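PDB 3TW0: cell wall surface anchor family protein from Streptococcus agalactiae serogroup V, which forms the adhesive tip of the group B streptococcal pilus, its metal-binding von Willebrand factor A domain probably mediating attachment to host surfaces. Local coordinates for residues F321-G326 with N359-E364. The protein carries 2 engineered substitutions. Residues are numbered along the deposited sequence; the frame is centred on the assembly and turned at random.
Sequences FTVGIG and NCIYDE. Engineered in segment 359-364: Cys360 (natural residue Lys).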
ATOM      1  N   PHE A 321       7.200  15.549  -0.082  1.00 18.49           N
ATOM      2  CA  PHE A 321       8.482  15.132   0.451  1.00 19.41           C
ATOM      3  C   PHE A 321       8.361  13.727   1.029  1.00 18.88           C
ATOM      4  O   PHE A 321       7.428  13.455   1.793  1.00 18.60           O
ATOM      5  CB  PHE A 321       8.973  16.089   1.559  1.00 19.21           C
ATOM      6  CG  PHE A 321       9.131  17.526   1.127  1.00 21.97           C
ATOM      7  CD1 PHE A 321       8.998  17.910  -0.202  1.00 24.74           C
ATOM      8  CD2 PHE A 321       9.430  18.506   2.067  1.00 25.17           C
ATOM      9  CE1 PHE A 321       9.157  19.259  -0.596  1.00 28.17           C
ATOM     10  CE2 PHE A 321       9.595  19.845   1.683  1.00 27.48           C
ATOM     11  CZ  PHE A 321       9.462  20.218   0.341  1.00 26.42           C
ATOM     12  N   THR A 322       9.313  12.856   0.684  1.00 17.16           N
ATOM     13  CA  THR A 322       9.329  11.497   1.187  1.00 16.92           C
ATOM     14  C   THR A 322      10.573  11.220   2.061  1.00 18.10           C
ATOM     15  O   THR A 322      11.716  11.475   1.647  1.00 19.15           O
ATOM     16  CB  THR A 322       9.239  10.478   0.044  1.00 15.47           C
ATOM     17  OG1 THR A 322       8.234  10.886  -0.869  1.00 13.85           O
ATOM     18  CG2 THR A 322       8.834   9.096   0.555  1.00 15.62           C
ATOM     19  N   VAL A 323      10.344  10.675   3.244  1.00 18.39           N
ATOM     20  CA  VAL A 323      11.421  10.350   4.177  1.00 19.69           C
ATOM     21  C   VAL A 323      11.532   8.846   4.371  1.00 19.83           C
ATOM     22  O   VAL A 323      10.600   8.198   4.857  1.00 19.74           O
ATOM     23  CB  VAL A 323      11.282  11.119   5.499  1.00 19.69           C
ATOM     24  CG1 VAL A 323      12.142  10.501   6.624  1.00 20.89           C
ATOM     25  CG2 VAL A 323      11.691  12.558   5.261  1.00 20.87           C
ATOM     26  N   GLY A 324      12.674   8.309   3.954  1.00 19.64           N
ATOM     27  CA  GLY A 324      12.945   6.876   4.009  1.00 21.19           C
ATOM     28  C   GLY A 324      13.468   6.377   5.336  1.00 21.80           C
ATOM     29  O   GLY A 324      14.430   6.897   5.888  1.00 21.58           O
ATOM     30  N   ILE A 325      12.848   5.347   5.863  1.00 22.74           N
ATOM     31  CA  ILE A 325      13.296   4.836   7.150  1.00 23.95           C
ATOM     32  C   ILE A 325      13.786   3.398   7.059  1.00 23.79           C
ATOM     33  O   ILE A 325      13.034   2.510   6.671  1.00 24.26           O
ATOM     34  CB  ILE A 325      12.190   4.968   8.219  1.00 25.07           C
ATOM     35  CG1 ILE A 325      11.795   6.445   8.379  1.00 25.53           C
ATOM     36  CG2 ILE A 325      12.648   4.332   9.558  1.00 26.19           C
ATOM     37  CD1 ILE A 325      11.661   6.880   9.771  1.00 25.97           C
ATOM     38  N   GLY A 326      15.041   3.182   7.442  1.00 23.46           N
ATOM     39  CA  GLY A 326      15.676   1.858   7.421  1.00 23.72           C
ATOM     40  C   GLY A 326      15.402   1.086   6.139  1.00 24.28           C
ATOM     41  O   GLY A 326      14.791   0.017   6.181  1.00 24.45           O
ATOM     42  N   ASN A 359      20.609  16.806   6.497  1.00 21.83           N
ATOM     43  CA  ASN A 359      20.907  17.959   5.651  1.00 22.04           C
ATOM     44  C   ASN A 359      19.870  18.035   4.545  1.00 21.62           C
ATOM     45  O   ASN A 359      19.365  19.095   4.233  1.00 21.26           O
ATOM     46  CB  ASN A 359      22.315  17.826   5.048  1.00 22.41           C
ATOM     47  CG  ASN A 359      23.432  18.137   6.052  1.00 23.70           C
ATOM     48  OD1 ASN A 359      23.195  18.390   7.250  1.00 20.97           O
ATOM     49  ND2 ASN A 359      24.667  18.138   5.552  1.00 25.97           N
ATOM     50  N   CYS A 360      19.552  16.890   3.952  1.00 21.83           N
ATOM     51  CA  CYS A 360      18.545  16.824   2.893  1.00 21.90           C
ATOM     52  C   CYS A 360      17.184  17.331   3.435  1.00 22.01           C
ATOM     53  O   CYS A 360      16.525  18.146   2.798  1.00 21.67           O
ATOM     54  CB  CYS A 360      18.438  15.385   2.380  1.00 21.44           C
ATOM     55  SG  CYS A 360      17.270  15.050   1.009  1.00 24.11           S
ATOM     56  N   ILE A 361      16.802  16.878   4.629  1.00 22.37           N
ATOM     57  CA  ILE A 361      15.505  17.245   5.217  1.00 22.94           C
ATOM     58  C   ILE A 361      15.435  18.714   5.626  1.00 23.87           C
ATOM     59  O   ILE A 361      14.444  19.394   5.325  1.00 24.60           O
ATOM     60  CB  ILE A 361      15.150  16.337   6.441  1.00 22.97           C
ATOM     61  CG1 ILE A 361      15.105  14.862   6.037  1.00 22.91           C
ATOM     62  CG2 ILE A 361      13.853  16.817   7.137  1.00 21.01           C
ATOM     63  CD1 ILE A 361      14.866  13.925   7.249  1.00 22.36           C
ATOM     64  N   TYR A 362      16.471  19.200   6.321  1.00 24.89           N
ATOM     65  CA  TYR A 362      16.614  20.629   6.630  1.00 24.63           C
ATOM     66  C   TYR A 362      16.498  21.472   5.363  1.00 25.63           C
ATOM     67  O   TYR A 362      15.730  22.433   5.314  1.00 24.83           O
ATOM     68  CB  TYR A 362      17.980  20.943   7.278  1.00 24.67           C
ATOM     69  CG  TYR A 362      18.012  22.333   7.849  1.00 23.73           C
ATOM     70  CD1 TYR A 362      17.589  22.566   9.158  1.00 22.00           C
ATOM     71  CD2 TYR A 362      18.394  23.434   7.067  1.00 23.58           C
ATOM     72  CE1 TYR A 362      17.573  23.829   9.684  1.00 21.01           C
ATOM     73  CE2 TYR A 362      18.382  24.719   7.589  1.00 22.29           C
ATOM     74  CZ  TYR A 362      17.970  24.904   8.894  1.00 23.04           C
ATOM     75  OH  TYR A 362      17.913  26.158   9.430  1.00 24.78           O
ATOM     76  N   ASP A 363      17.272  21.113   4.339  1.00 26.36           N
ATOM     77  CA  ASP A 363      17.314  21.922   3.122  1.00 27.64           C
ATOM     78  C   ASP A 363      15.959  22.078   2.454  1.00 27.94           C
ATOM     79  O   ASP A 363      15.594  23.194   2.074  1.00 28.21           O
ATOM     80  CB  ASP A 363      18.355  21.408   2.135  1.00 28.26           C
ATOM     81  CG  ASP A 363      19.787  21.813   2.525  1.00 30.71           C
ATOM     82  OD1 ASP A 363      19.977  22.704   3.390  1.00 32.24           O
ATOM     83  OD2 ASP A 363      20.729  21.225   1.955  1.00 32.27           O
ATOM     84  N   GLU A 364      15.193  20.993   2.358  1.00 28.14           N
ATOM     85  CA  GLU A 364      13.886  21.065   1.707  1.00 28.80           C
ATOM     86  C   GLU A 364      12.866  21.907   2.518  1.00 29.59           C
ATOM     87  O   GLU A 364      12.142  22.729   1.942  1.00 29.20           O
ATOM     88  CB  GLU A 364      13.366  19.657   1.354  1.00 29.22           C
ATOM     89  CG  GLU A 364      13.112  18.712   2.562  1.00 28.16           C
ATOM     90  CD  GLU A 364      12.660  17.293   2.153  1.00 28.50           C
ATOM     91  OE1 GLU A 364      12.635  16.988   0.930  1.00 27.85           O
ATOM     92  OE2 GLU A 364      12.351  16.475   3.060  1.00 23.68           O
TER
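Glu364 sets CG between its own backbone N and carbonyl carbon (chi1 63°) and then runs extended, which carries its chain across one face of the Phe321 ring, whose CG stands opposite the carbonyl carbon (chi1 -59°). The two side chains run antiparallel alongside one another, and the carboxylate lies nearly flat against the ring, their planes 14° apart. Glu364 CD comes within 3.5 Å of Phe321 CD2, while OE1 sits over the same face, displaced from the ring centre. Nearer the helix, Glu364 CB makes a CH-pi contact, 4.2 Å from the centroid of the Phe321 ring. The flat, apolar ring offers a broad surface on which CB and CG pack; the carboxylate on the pi face is probably no electrostatic gain, and because Glu364 is buried its ionisation may be shifted. Two residues along the strand and one helical turn back, Val323 CG2 meets Ile361 CD1 at 4.0 Å, the side chains roughly perpendicular. Beta-branched valine suits a strand, while Ile361 reaches across with its longer CG1-CD1 arm. Helix 358-366 thus packs on strand 319-324, which runs between strands 165-172 and 352-354 in the parallel vWA sheet; engineered Cys360 adds a disulfide to Cys353 of strand 352-354.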